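Long-range contacts in 6-aminohexanoate-dimer hydrolase (Bacillus anthracis, PDB 4GB7), which probably hydrolyses amide bonds of 6-aminohexanoate oligomers, as a serine hydrolase with a beta-lactamase-type fold: residues Asn108-Val114 and Ile389-Asn395; Leu121-Tyr126 and Thr306-Met310; Lys267-Glu271 and Ile296-Ser300. The contacts are given in a common frame with arbitrary orientation. Where two conformers were deposited one is given. Residue numbers count along the deposited sequence, not the author numbering.

Contact 1: residues Asn108-Val114 and Ile389-Asn395; sequences NKTDAFV and IVHFSSN
Strands 110-114 and 389-393 are antiparallel neighbours in the five-stranded sheet of a beta-lactamase-type fold. Their axes approach to 4.3 Å at 167°. Ala112 pairs with Phe392 and Val114 with Val390 as hydrogen-bonded pairs. Phe113 and His391 form a non-hydrogen-bonded pair. Toward the start of 110-114 a classic beta bulge shifts the register by one: Asp111 (phi/psi -102/-36) and Ala112 both face Phe392, and Thr110 pairs with Ser393 (non-hydrogen-bonded). Lys109 (positive phi, 65/32) is the C-prime residue of a Schellman motif ending helix 101-107.

Backbone bonds are Val114 N to Val390 O, Val390 N to Val114 O and Phe392 N to Ala112 O (all 2.9 Å). At the bulge, Phe392 O accepts from Asp111 N (2.8 Å) and Ala112 N (3.1 Å). Ser394 N reaches Lys109 O (3.0 Å).

Phe113 (chi1 t) turns its edge to the face of His391 (chi1 t), centroids 4.9 Å apart and planes at 80°. Val114 CB meets Val390 CB at 4.2 Å on the opposite face.

Ser394 OG donates to Asp111 OD2 (2.8 Å); Asp111 also binds His136 and Arg54. Thr110 OG1 hydrogen-bonds Leu105 O. His391 ND1 binds Tyr410 OH, while His391 NE2 donates to Thr110 OG1 at 3.0 Å.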
ATOM      1  N   ASN A 108      11.658   2.329  16.280  1.00 17.10           N
ATOM      2  CA  ASN A 108      11.584   1.669  14.990  1.00 18.52           C
ATOM      3  C   ASN A 108      11.248   2.609  13.847  1.00 16.66           C
ATOM      4  O   ASN A 108      10.790   2.183  12.775  1.00 16.92           O
ATOM      5  CB  ASN A 108      10.655   0.465  15.046  1.00 19.86           C
ATOM      6  CG  ASN A 108      11.213  -0.625  15.930  1.00 18.74           C
ATOM      7  OD1 ASN A 108      11.976  -1.499  15.475  1.00 21.38           O
ATOM      8  ND2 ASN A 108      10.830  -0.586  17.207  1.00 18.70           N
ATOM      9  N   LYS A 109      11.538   3.873  14.057  1.00 17.26           N
ATOM     10  CA  LYS A 109      11.533   4.876  12.996  1.00 16.25           C
ATOM     11  C   LYS A 109      10.121   5.068  12.441  1.00 17.48           C
ATOM     12  O   LYS A 109       9.943   5.390  11.292  1.00 18.44           O
ATOM     13  CB  LYS A 109      12.584   4.587  11.933  1.00 17.55           C
ATOM     14  CG  LYS A 109      13.980   4.624  12.558  1.00 15.97           C
ATOM     15  CD  LYS A 109      15.089   4.289  11.551  1.00 22.37           C
ATOM     16  CE  LYS A 109      16.477   4.513  12.103  1.00 29.10           C
ATOM     17  NZ  LYS A 109      16.794   3.664  13.267  1.00 29.48           N
ATOM     18  N   THR A 110       9.112   4.909  13.295  1.00 16.80           N
ATOM     19  CA  THR A 110       7.765   5.304  12.938  1.00 16.30           C
ATOM     20  C   THR A 110       7.698   6.839  12.763  1.00 16.89           C
ATOM     21  O   THR A 110       8.309   7.613  13.505  1.00 17.56           O
ATOM     22  CB  THR A 110       6.779   4.879  14.033  1.00 15.08           C
ATOM     23  OG1 THR A 110       6.849   3.458  14.216  1.00 17.02           O
ATOM     24  CG2 THR A 110       5.322   5.441  13.790  1.00 17.05           C
ATOM     25  N   ASP A 111       6.991   7.261  11.744  1.00 15.25           N
ATOM     26  CA  ASP A 111       6.727   8.692  11.486  1.00 15.25           C
ATOM     27  C   ASP A 111       5.315   9.126  11.898  1.00 16.76           C
ATOM     28  O   ASP A 111       5.138  10.287  12.297  1.00 16.51           O
ATOM     29  CB  ASP A 111       6.938   9.039  10.005  1.00 16.44           C
ATOM     30  CG  ASP A 111       8.380   8.911   9.557  1.00 16.62           C
ATOM     31  OD1 ASP A 111       9.312   9.274  10.300  1.00 17.20           O
ATOM     32  OD2 ASP A 111       8.599   8.444   8.440  1.00 18.79           O
ATOM     33  N   ALA A 112       4.330   8.228  11.702  1.00 15.64           N
ATOM     34  CA  ALA A 112       2.946   8.477  12.053  1.00 15.97           C
ATOM     35  C   ALA A 112       2.261   7.214  12.496  1.00 13.85           C
ATOM     36  O   ALA A 112       2.462   6.148  11.916  1.00 17.15           O
ATOM     37  CB  ALA A 112       2.177   9.081  10.881  1.00 17.98           C
ATOM     38  N   PHE A 113       1.399   7.375  13.487  1.00 15.57           N
ATOM     39  CA  PHE A 113       0.645   6.265  14.030  1.00 15.22           C
ATOM     40  C   PHE A 113      -0.735   6.806  14.376  1.00 16.56           C
ATOM     41  O   PHE A 113      -0.852   7.727  15.148  1.00 16.23           O
ATOM     42  CB  PHE A 113       1.370   5.641  15.200  1.00 15.83           C
ATOM     43  CG  PHE A 113       0.767   4.372  15.684  1.00 16.32           C
ATOM     44  CD1 PHE A 113       0.984   3.186  14.998  1.00 16.78           C
ATOM     45  CD2 PHE A 113      -0.048   4.343  16.812  1.00 15.49           C
ATOM     46  CE1 PHE A 113       0.434   2.002  15.454  1.00 16.63           C
ATOM     47  CE2 PHE A 113      -0.548   3.156  17.294  1.00 16.49           C
ATOM     48  CZ  PHE A 113      -0.346   1.988  16.591  1.00 18.07           C
ATOM     49  N   VAL A 114      -1.760   6.268  13.723  1.00 13.37           N
ATOM     50  CA  VAL A 114      -3.140   6.689  13.928  1.00 16.71           C
ATOM     51  C   VAL A 114      -4.023   5.477  14.254  1.00 15.17           C
ATOM     52  O   VAL A 114      -4.022   4.466  13.487  1.00 17.25           O
ATOM     53  CB  VAL A 114      -3.678   7.388  12.678  1.00 17.12           C
ATOM     54  CG1 VAL A 114      -5.164   7.713  12.807  1.00 18.66           C
ATOM     55  CG2 VAL A 114      -2.845   8.652  12.337  1.00 15.48           C
ATOM     56  N   ILE A 389      -5.995   1.004  11.962  1.00 14.78           N
ATOM     57  CA  ILE A 389      -4.676   1.528  12.292  1.00 15.60           C
ATOM     58  C   ILE A 389      -3.946   1.884  11.004  1.00 15.59           C
ATOM     59  O   ILE A 389      -3.916   1.100  10.051  1.00 16.47           O
ATOM     60  CB  ILE A 389      -3.868   0.574  13.151  1.00 14.57           C
ATOM     61  CG1 ILE A 389      -4.557   0.401  14.541  1.00 19.62           C
ATOM     62  CG2 ILE A 389      -2.401   0.966  13.263  1.00 17.01           C
ATOM     63  CD1 ILE A 389      -3.783  -0.488  15.490  1.00 19.62           C
ATOM     64  N   VAL A 390      -3.415   3.080  10.989  1.00 13.92           N
ATOM     65  CA  VAL A 390      -2.490   3.572   9.960  1.00 15.32           C
ATOM     66  C   VAL A 390      -1.142   3.722  10.580  1.00 14.67           C
ATOM     67  O   VAL A 390      -0.998   4.391  11.598  1.00 14.88           O
ATOM     68  CB  VAL A 390      -2.938   4.900   9.328  1.00 14.48           C
ATOM     69  CG1 VAL A 390      -1.918   5.376   8.289  1.00 15.18           C
ATOM     70  CG2 VAL A 390      -4.304   4.724   8.632  1.00 16.44           C
ATOM     71  N   HIS A 391      -0.137   3.128   9.947  1.00 15.61           N
ATOM     72  CA  HIS A 391       1.220   3.127  10.508  1.00 14.70           C
ATOM     73  C   HIS A 391       2.155   3.481   9.396  1.00 15.57           C
ATOM     74  O   HIS A 391       2.230   2.714   8.393  1.00 15.49           O
ATOM     75  CB  HIS A 391       1.515   1.725  11.083  1.00 16.04           C
ATOM     76  CG  HIS A 391       2.652   1.672  12.057  1.00 16.01           C
ATOM     77  ND1 HIS A 391       2.708   0.735  13.008  1.00 14.49           N
ATOM     78  CD2 HIS A 391       3.777   2.421  12.173  1.00 16.03           C
ATOM     79  CE1 HIS A 391       3.813   0.923  13.762  1.00 15.85           C
ATOM     80  NE2 HIS A 391       4.478   1.955  13.247  1.00 16.44           N
ATOM     81  N   PHE A 392       2.819   4.635   9.506  1.00 15.10           N
ATOM     82  CA  PHE A 392       3.795   5.090   8.537  1.00 13.60           C
ATOM     83  C   PHE A 392       5.140   5.149   9.184  1.00 15.98           C
ATOM     84  O   PHE A 392       5.227   5.605  10.340  1.00 16.79           O
ATOM     85  CB  PHE A 392       3.537   6.511   8.014  1.00 15.92           C
ATOM     86  CG  PHE A 392       2.307   6.715   7.220  1.00 15.43           C
ATOM     87  CD1 PHE A 392       1.607   5.665   6.624  1.00 16.21           C
ATOM     88  CD2 PHE A 392       1.913   8.045   6.967  1.00 17.22           C
ATOM     89  CE1 PHE A 392       0.465   5.960   5.866  1.00 15.57           C
ATOM     90  CE2 PHE A 392       0.796   8.322   6.201  1.00 18.42           C
ATOM     91  CZ  PHE A 392       0.091   7.273   5.634  1.00 17.29           C
ATOM     92  N   SER A 393       6.174   4.746   8.441  1.00 15.20           N
ATOM     93  CA  SER A 393       7.523   4.697   8.989  1.00 15.82           C
ATOM     94  C   SER A 393       8.518   5.051   7.907  1.00 15.35           C
ATOM     95  O   SER A 393       8.210   5.114   6.713  1.00 16.94           O
ATOM     96  CB  SER A 393       7.861   3.326   9.619  1.00 13.40           C
ATOM     97  OG  SER A 393       6.857   2.850  10.494  1.00 16.04           O
ATOM     98  N   SER A 394       9.745   5.263   8.342  1.00 15.19           N
ATOM     99  CA  SER A 394      10.857   5.354   7.420  1.00 16.55           C
ATOM    100  C   SER A 394      12.043   4.559   7.967  1.00 18.57           C
ATOM    101  O   SER A 394      13.123   5.116   8.282  1.00 19.59           O
ATOM    102  CB  SER A 394      11.139   6.819   7.132  1.00 17.80           C
ATOM    103  OG  SER A 394      11.217   7.594   8.305  1.00 17.08           O
ATOM    104  N   ASN A 395      11.808   3.246   8.059  1.00 16.81           N
ATOM    105  CA  ASN A 395      12.724   2.290   8.678  1.00 17.61           C
ATOM    106  C   ASN A 395      13.418   1.516   7.593  1.00 18.01           C
ATOM    107  O   ASN A 395      12.845   0.562   7.052  1.00 18.42           O
ATOM    108  CB  ASN A 395      11.931   1.403   9.626  1.00 17.71           C
ATOM    109  CG  ASN A 395      12.772   0.604  10.573  1.00 19.31           C
ATOM    110  OD1 ASN A 395      13.920   0.928  10.845  1.00 20.98           O
ATOM    111  ND2 ASN A 395      12.140  -0.434  11.171  1.00 18.25           N
TER
HETATM  112  O   HOH W   1       8.304   1.146  12.174  1.00 17.25           O
HETATM  113  O   HOH W   2      13.364  -2.217  13.201  1.00 20.64           O
HETATM  114  O   HOH W   3      15.040   1.212  13.291  1.00 31.83           O

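Contact 2: residues Leu121-Tyr126 and Thr306-Met310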
ATOM      1  N   LEU A 121     -11.398   9.022  16.081  1.00 18.57           N
ATOM      2  CA  LEU A 121      -9.971   9.041  16.347  1.00 17.05           C
ATOM      3  C   LEU A 121      -9.681   8.890  17.844  1.00 18.47           C
ATOM      4  O   LEU A 121     -10.231   9.621  18.681  1.00 18.08           O
ATOM      5  CB  LEU A 121      -9.380  10.349  15.832  1.00 19.22           C
ATOM      6  CG  LEU A 121      -7.910  10.637  16.035  1.00 19.43           C
ATOM      7  CD1 LEU A 121      -7.073   9.687  15.228  1.00 22.39           C
ATOM      8  CD2 LEU A 121      -7.622  12.128  15.714  1.00 25.37           C
ATOM      9  N   VAL A 122      -8.813   7.926  18.181  1.00 17.73           N
ATOM     10  CA  VAL A 122      -8.443   7.683  19.562  1.00 18.05           C
ATOM     11  C   VAL A 122      -7.055   8.113  19.893  1.00 17.07           C
ATOM     12  O   VAL A 122      -6.802   8.540  21.050  1.00 17.82           O
ATOM     13  CB  VAL A 122      -8.649   6.179  19.966  1.00 22.88           C
ATOM     14  CG1 VAL A 122      -8.073   5.887  21.354  1.00 24.38           C
ATOM     15  CG2 VAL A 122     -10.120   5.831  19.823  1.00 22.20           C
ATOM     16  N   TYR A 123      -6.125   8.014  18.939  1.00 16.51           N
ATOM     17  CA  TYR A 123      -4.724   8.251  19.254  1.00 15.85           C
ATOM     18  C   TYR A 123      -3.984   8.504  17.983  1.00 15.47           C
ATOM     19  O   TYR A 123      -4.165   7.778  17.008  1.00 17.40           O
ATOM     20  CB  TYR A 123      -4.125   7.032  19.888  1.00 17.77           C
ATOM     21  CG  TYR A 123      -2.695   7.089  20.340  1.00 16.21           C
ATOM     22  CD1 TYR A 123      -2.329   7.899  21.393  1.00 15.67           C
ATOM     23  CD2 TYR A 123      -1.724   6.278  19.756  1.00 17.76           C
ATOM     24  CE1 TYR A 123      -1.026   7.886  21.855  1.00 17.38           C
ATOM     25  CE2 TYR A 123      -0.407   6.268  20.197  1.00 15.49           C
ATOM     26  CZ  TYR A 123      -0.075   7.079  21.245  1.00 16.73           C
ATOM     27  OH  TYR A 123       1.204   7.018  21.726  1.00 18.68           O
ATOM     28  N   GLU A 124      -3.234   9.570  17.951  1.00 16.33           N
ATOM     29  CA  GLU A 124      -2.336   9.873  16.848  1.00 15.61           C
ATOM     30  C   GLU A 124      -1.056  10.452  17.363  1.00 18.43           C
ATOM     31  O   GLU A 124      -1.071  11.321  18.264  1.00 19.16           O
ATOM     32  CB  GLU A 124      -2.934  10.785  15.788  1.00 18.15           C
ATOM     33  CG  GLU A 124      -3.467  12.085  16.318  1.00 20.78           C
ATOM     34  CD  GLU A 124      -3.965  13.048  15.258  1.00 22.41           C
ATOM     35  OE1 GLU A 124      -3.831  12.771  14.053  1.00 19.87           O
ATOM     36  OE2 GLU A 124      -4.510  14.105  15.653  1.00 23.06           O
ATOM     37  N   ARG A 125       0.049   9.983  16.771  1.00 17.75           N
ATOM     38  CA  ARG A 125       1.352  10.482  17.097  1.00 17.59           C
ATOM     39  C   ARG A 125       2.168  10.608  15.840  1.00 17.84           C
ATOM     40  O   ARG A 125       2.077   9.747  14.955  1.00 17.48           O
ATOM     41  CB  ARG A 125       2.069   9.578  18.072  1.00 16.72           C
ATOM     42  CG  ARG A 125       1.421   9.539  19.455  1.00 19.25           C
ATOM     43  CD  ARG A 125       1.756  10.811  20.224  1.00 17.38           C
ATOM     44  NE  ARG A 125       1.174  10.755  21.556  1.00 19.44           N
ATOM     45  CZ  ARG A 125      -0.033  11.193  21.942  1.00 19.66           C
ATOM     46  NH1 ARG A 125      -0.940  11.686  21.091  1.00 19.95           N
ATOM     47  NH2 ARG A 125      -0.349  11.109  23.246  1.00 20.23           N
ATOM     48  N   TYR A 126       2.941  11.692  15.776  1.00 16.71           N
ATOM     49  CA  TYR A 126       3.838  12.041  14.652  1.00 16.34           C
ATOM     50  C   TYR A 126       5.236  12.211  15.205  1.00 16.74           C
ATOM     51  O   TYR A 126       5.421  12.783  16.313  1.00 18.93           O
ATOM     52  CB  TYR A 126       3.356  13.290  13.910  1.00 18.46           C
ATOM     53  CG  TYR A 126       1.956  13.108  13.377  1.00 16.49           C
ATOM     54  CD1 TYR A 126       1.734  12.518  12.151  1.00 17.93           C
ATOM     55  CD2 TYR A 126       0.841  13.349  14.190  1.00 18.91           C
ATOM     56  CE1 TYR A 126       0.453  12.254  11.726  1.00 18.99           C
ATOM     57  CE2 TYR A 126      -0.445  13.106  13.771  1.00 18.48           C
ATOM     58  CZ  TYR A 126      -0.640  12.513  12.565  1.00 15.96           C
ATOM     59  OH  TYR A 126      -1.926  12.247  12.161  1.00 18.16           O
ATOM     60  N   THR A 306      -1.580  11.580   3.604  1.00 16.74           N
ATOM     61  CA  THR A 306      -1.461  11.801   5.054  1.00 15.69           C
ATOM     62  C   THR A 306      -2.097  10.639   5.848  1.00 15.39           C
ATOM     63  O   THR A 306      -2.897   9.840   5.325  1.00 15.16           O
ATOM     64  CB  THR A 306      -2.119  13.119   5.520  1.00 15.42           C
ATOM     65  OG1 THR A 306      -3.539  12.963   5.487  1.00 16.42           O
ATOM     66  CG2 THR A 306      -1.636  14.336   4.724  1.00 16.63           C
ATOM     67  N   ALA A 307      -1.684  10.494   7.096  1.00 14.80           N
ATOM     68  CA  ALA A 307      -2.092   9.368   7.926  1.00 14.91           C
ATOM     69  C   ALA A 307      -3.588   9.380   8.240  1.00 14.41           C
ATOM     70  O   ALA A 307      -4.246   8.317   8.173  1.00 16.94           O
ATOM     71  CB  ALA A 307      -1.286   9.302   9.234  1.00 16.30           C
ATOM     72  N   ARG A 308      -4.116  10.553   8.607  1.00 16.11           N
ATOM     73  CA  ARG A 308      -5.535  10.656   8.852  1.00 16.08           C
ATOM     74  C   ARG A 308      -6.331  10.382   7.583  1.00 15.32           C
ATOM     75  O   ARG A 308      -7.396   9.814   7.669  1.00 16.40           O
ATOM     76  CB  ARG A 308      -5.928  12.014   9.422  1.00 16.35           C
ATOM     77  CG  ARG A 308      -5.544  12.110  10.886  1.00 16.58           C
ATOM     78  CD  ARG A 308      -6.213  13.279  11.617  1.00 18.63           C
ATOM     79  NE  ARG A 308      -5.896  14.546  11.007  1.00 19.26           N
ATOM     80  CZ  ARG A 308      -4.856  15.331  11.299  1.00 20.27           C
ATOM     81  NH1 ARG A 308      -4.699  16.468  10.638  1.00 19.84           N
ATOM     82  NH2 ARG A 308      -3.974  15.016  12.248  1.00 19.67           N
ATOM     83  N   ASP A 309      -5.814  10.802   6.438  1.00 14.31           N
ATOM     84  CA  ASP A 309      -6.538  10.547   5.205  1.00 14.44           C
ATOM     85  C   ASP A 309      -6.571   9.049   4.909  1.00 16.65           C
ATOM     86  O   ASP A 309      -7.601   8.523   4.466  1.00 16.22           O
ATOM     87  CB  ASP A 309      -5.972  11.355   4.021  1.00 16.63           C
ATOM     88  CG  ASP A 309      -6.416  12.837   4.070  1.00 15.08           C
ATOM     89  OD1 ASP A 309      -7.374  13.136   4.839  1.00 16.06           O
ATOM     90  OD2 ASP A 309      -5.897  13.678   3.313  1.00 18.16           O
HETATM   91  N   MSE A 310      -5.473   8.364   5.123  1.00 15.31           N
HETATM   92  CA  MSE A 310      -5.463   6.909   4.991  0.60 16.00           C
HETATM   93  C   MSE A 310      -6.411   6.263   5.973  1.00 15.14           C
HETATM   94  O   MSE A 310      -7.056   5.295   5.643  1.00 19.20           O
HETATM   95  CB  MSE A 310      -4.091   6.322   5.178  0.60 17.40           C
HETATM   96  CG  MSE A 310      -3.198   6.558   4.040  0.60 14.73           C
HETATM   97 SE   MSE A 310      -3.887   5.790   2.368  0.42 20.38          SE
HETATM   98  CE  MSE A 310      -4.853   4.257   3.048  0.60 17.66           C
TER
HETATM   99  O   HOH W   4      -2.593  13.072   9.387  1.00 19.41           O
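Thr306 is the N-cap of helix 307-318. Its OG1 accepts from Asp309 N at 3.3 Å, and its carbonyl O accepts from Met310 N at 3.0 Å. The first turn lies beside strand 120-126, the outermost strand of the five. Ala307 points its CB toward the strand and packs on Tyr126, with CB 4.2 Å from CE1. Arg308 makes the main polar link. Arg308 NH2 donates to Glu124 OE1 at 2.9 Å in a salt bridge. The same OE1 accepts from Tyr126 OH at 2.7 Å, so one carboxylate oxygen joins both side chains. A water donates to Tyr126 OH and accepts from Arg308 N, each at 3.0 Å. Arg308 is also held by Glu132 through NH2 and by Glu284 through NE. Asp309 hydrogen-bonds the backbone N of Glu284 and Glu285. Met310, a selenomethionine, packs on Val390 and Phe392. The helix start thus lies across one face of the five-stranded sheet, with Ala307 over Val114, Val390 and Phe392 and Arg308 reaching the outermost strand.

Contact 3: residues Lys267-Glu271 and Ile296-Ser300; sequences KSLAE and IEQAS
A capping box starts helix 269-278, and Glu297 from the loop between strands 287-290 and 303-305 adds an acceptor for its first turn. Ser268 is the N-cap (phi/psi -70/167, chi1 p). Its OG accepts from Glu271 N at 3.0 Å, and Glu271 OE1 accepts from Ser268 N at 3.0 Å. Leu269 and Ala270 have helical backbone angles, and their amides face the Glu297 carboxylate. Ala270 N donates to Glu297 OE2 at 2.9 Å. Leu269 N makes a weak bond to Glu297 OE1 at 3.4 Å. Glu297 (phi/psi -72/145, chi1 m, chi2 p) points toward the helix, its CA 6.7 Å from that of Leu269. The carboxylate has further partners: Asn67 ND2 at OE2 and a salt bridge from Arg262 at OE1. The loop bends through an inverse gamma turn centred on Gln298. Glu297 links the helix start to the loop, while Arg262 and Glu255, which accepts from Ala299 N, tie the loop to helix 251-265. Leu269 (chi1 t, chi2 p) completes the contact, its CD2 3.4 Å from Ala299 CB.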
ATOM      1  N   LYS A 267      -8.338   8.126 -18.509  1.00 21.53           N
ATOM      2  CA  LYS A 267      -7.901   9.092 -17.478  1.00 19.75           C
ATOM      3  C   LYS A 267      -6.693   8.514 -16.757  1.00 20.16           C
ATOM      4  O   LYS A 267      -6.479   7.311 -16.800  1.00 23.69           O
ATOM      5  CB  LYS A 267      -9.029   9.334 -16.470  1.00 23.27           C
ATOM      6  CG  LYS A 267     -10.284   9.990 -17.053  1.00 25.61           C
ATOM      7  CD  LYS A 267     -11.437  10.025 -16.084  1.00 29.01           C
ATOM      8  CE  LYS A 267     -12.595  10.867 -16.624  1.00 39.47           C
ATOM      9  NZ  LYS A 267     -13.655  11.060 -15.602  1.00 36.44           N
ATOM     10  N   SER A 268      -5.906   9.371 -16.103  1.00 19.10           N
ATOM     11  CA  SER A 268      -4.734   8.898 -15.388  1.00 21.09           C
ATOM     12  C   SER A 268      -5.153   8.094 -14.156  1.00 20.61           C
ATOM     13  O   SER A 268      -6.309   8.133 -13.720  1.00 19.91           O
ATOM     14  CB  SER A 268      -3.826  10.067 -14.979  1.00 20.42           C
ATOM     15  OG  SER A 268      -4.482  10.829 -13.987  1.00 23.24           O
ATOM     16  N   LEU A 269      -4.217   7.373 -13.555  1.00 18.96           N
ATOM     17  CA  LEU A 269      -4.571   6.655 -12.329  1.00 18.19           C
ATOM     18  C   LEU A 269      -4.880   7.709 -11.244  1.00 17.02           C
ATOM     19  O   LEU A 269      -5.811   7.517 -10.446  1.00 16.65           O
ATOM     20  CB  LEU A 269      -3.431   5.737 -11.866  1.00 19.69           C
ATOM     21  CG  LEU A 269      -3.794   4.883 -10.642  1.00 17.92           C
ATOM     22  CD1 LEU A 269      -5.038   3.994 -10.831  1.00 20.95           C
ATOM     23  CD2 LEU A 269      -2.548   4.071 -10.244  1.00 19.77           C
ATOM     24  N   ALA A 270      -4.104   8.798 -11.208  1.00 18.21           N
ATOM     25  CA  ALA A 270      -4.278   9.833 -10.213  1.00 17.52           C
ATOM     26  C   ALA A 270      -5.674  10.432 -10.328  1.00 19.80           C
ATOM     27  O   ALA A 270      -6.335  10.633  -9.323  1.00 21.72           O
ATOM     28  CB  ALA A 270      -3.204  10.914 -10.290  1.00 20.11           C
ATOM     29  N   GLU A 271      -6.140  10.662 -11.551  1.00 19.08           N
ATOM     30  CA  GLU A 271      -7.475  11.242 -11.762  1.00 20.26           C
ATOM     31  C   GLU A 271      -8.573  10.282 -11.345  1.00 20.62           C
ATOM     32  O   GLU A 271      -9.578  10.692 -10.728  1.00 21.47           O
ATOM     33  CB  GLU A 271      -7.639  11.642 -13.213  1.00 22.51           C
ATOM     34  CG  GLU A 271      -6.851  12.887 -13.554  1.00 28.04           C
ATOM     35  CD  GLU A 271      -6.564  13.095 -15.057  1.00 35.51           C
ATOM     36  OE1 GLU A 271      -6.829  12.226 -15.976  1.00 34.96           O
ATOM     37  OE2 GLU A 271      -6.040  14.189 -15.329  1.00 40.69           O
ATOM     38  N   ILE A 296       3.446   8.353 -16.038  1.00 18.90           N
ATOM     39  CA  ILE A 296       2.702   7.161 -15.628  1.00 18.16           C
ATOM     40  C   ILE A 296       3.010   6.872 -14.174  1.00 19.75           C
ATOM     41  O   ILE A 296       4.179   6.721 -13.781  1.00 21.38           O
ATOM     42  CB  ILE A 296       3.041   5.938 -16.509  1.00 21.08           C
ATOM     43  CG1 ILE A 296       2.575   6.149 -17.954  1.00 24.60           C
ATOM     44  CG2 ILE A 296       2.442   4.665 -15.944  1.00 19.22           C
ATOM     45  CD1 ILE A 296       1.107   6.417 -18.146  1.00 25.45           C
ATOM     46  N   GLU A 297       1.948   6.720 -13.376  1.00 18.38           N
ATOM     47  CA  GLU A 297       2.108   6.547 -11.946  1.00 16.55           C
ATOM     48  C   GLU A 297       2.667   5.150 -11.604  1.00 16.28           C
ATOM     49  O   GLU A 297       2.361   4.182 -12.274  1.00 18.37           O
ATOM     50  CB  GLU A 297       0.773   6.686 -11.199  1.00 18.93           C
ATOM     51  CG  GLU A 297       0.027   7.997 -11.426  1.00 18.83           C
ATOM     52  CD  GLU A 297      -0.898   8.027 -12.605  1.00 17.94           C
ATOM     53  OE1 GLU A 297      -0.856   7.102 -13.456  1.00 21.15           O
ATOM     54  OE2 GLU A 297      -1.611   9.072 -12.708  1.00 20.79           O
ATOM     55  N   GLN A 298       3.505   5.077 -10.560  1.00 16.28           N
ATOM     56  CA  GLN A 298       3.813   3.810  -9.896  1.00 16.23           C
ATOM     57  C   GLN A 298       2.581   3.383  -9.121  1.00 18.57           C
ATOM     58  O   GLN A 298       2.471   3.709  -7.944  1.00 18.97           O
ATOM     59  CB  GLN A 298       4.938   3.979  -8.860  1.00 18.50           C
ATOM     60  CG  GLN A 298       6.265   4.329  -9.444  1.00 19.52           C
ATOM     61  CD  GLN A 298       7.288   4.578  -8.372  1.00 21.38           C
ATOM     62  OE1 GLN A 298       6.958   4.636  -7.183  1.00 27.01           O
ATOM     63  NE2 GLN A 298       8.517   4.766  -8.783  1.00 25.25           N
ATOM     64  N   ALA A 299       1.690   2.644  -9.767  1.00 17.21           N
ATOM     65  CA  ALA A 299       0.498   2.159  -9.123  1.00 17.30           C
ATOM     66  C   ALA A 299       0.782   1.233  -7.934  1.00 16.08           C
ATOM     67  O   ALA A 299      -0.038   1.103  -7.020  1.00 18.82           O
ATOM     68  CB  ALA A 299      -0.380   1.413 -10.154  1.00 19.37           C
ATOM     69  N   SER A 300       1.945   0.579  -7.975  1.00 17.94           N
ATOM     70  CA  SER A 300       2.275  -0.491  -7.041  1.00 15.84           C
ATOM     71  C   SER A 300       2.945   0.055  -5.822  1.00 17.81           C
ATOM     72  O   SER A 300       2.984  -0.624  -4.818  1.00 19.33           O
ATOM     73  CB  SER A 300       3.186  -1.544  -7.699  1.00 18.63           C
ATOM     74  OG  SER A 300       4.408  -0.963  -8.106  1.00 20.10           O
TER

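Contacts 1 and 2 both reach the five-stranded sheet and touch, with centres 10 Å apart. Strand 110-117 is shared: it pairs with strand 387-393 in contact 1 and with strand 120-126 of contact 2, where Phe113 N lies 2.9 Å from Arg125 O. Ala307 of contact 2 packs on contact 1, its CB 3.5 Å from Val114 CG2. Contact 3 lies about 24 Å from contact 1 and 25 Å from contact 2, between centres. Along the chain it is nested inside the loops closed by contacts 1 and 2. It borders the probable active site: Ser300 O accepts from Lys143 NZ. Ser140 and Lys143 fit an SxxK motif and Tyr249 a YxN motif, probably the catalytic residues, as in serine beta-lactamase relatives.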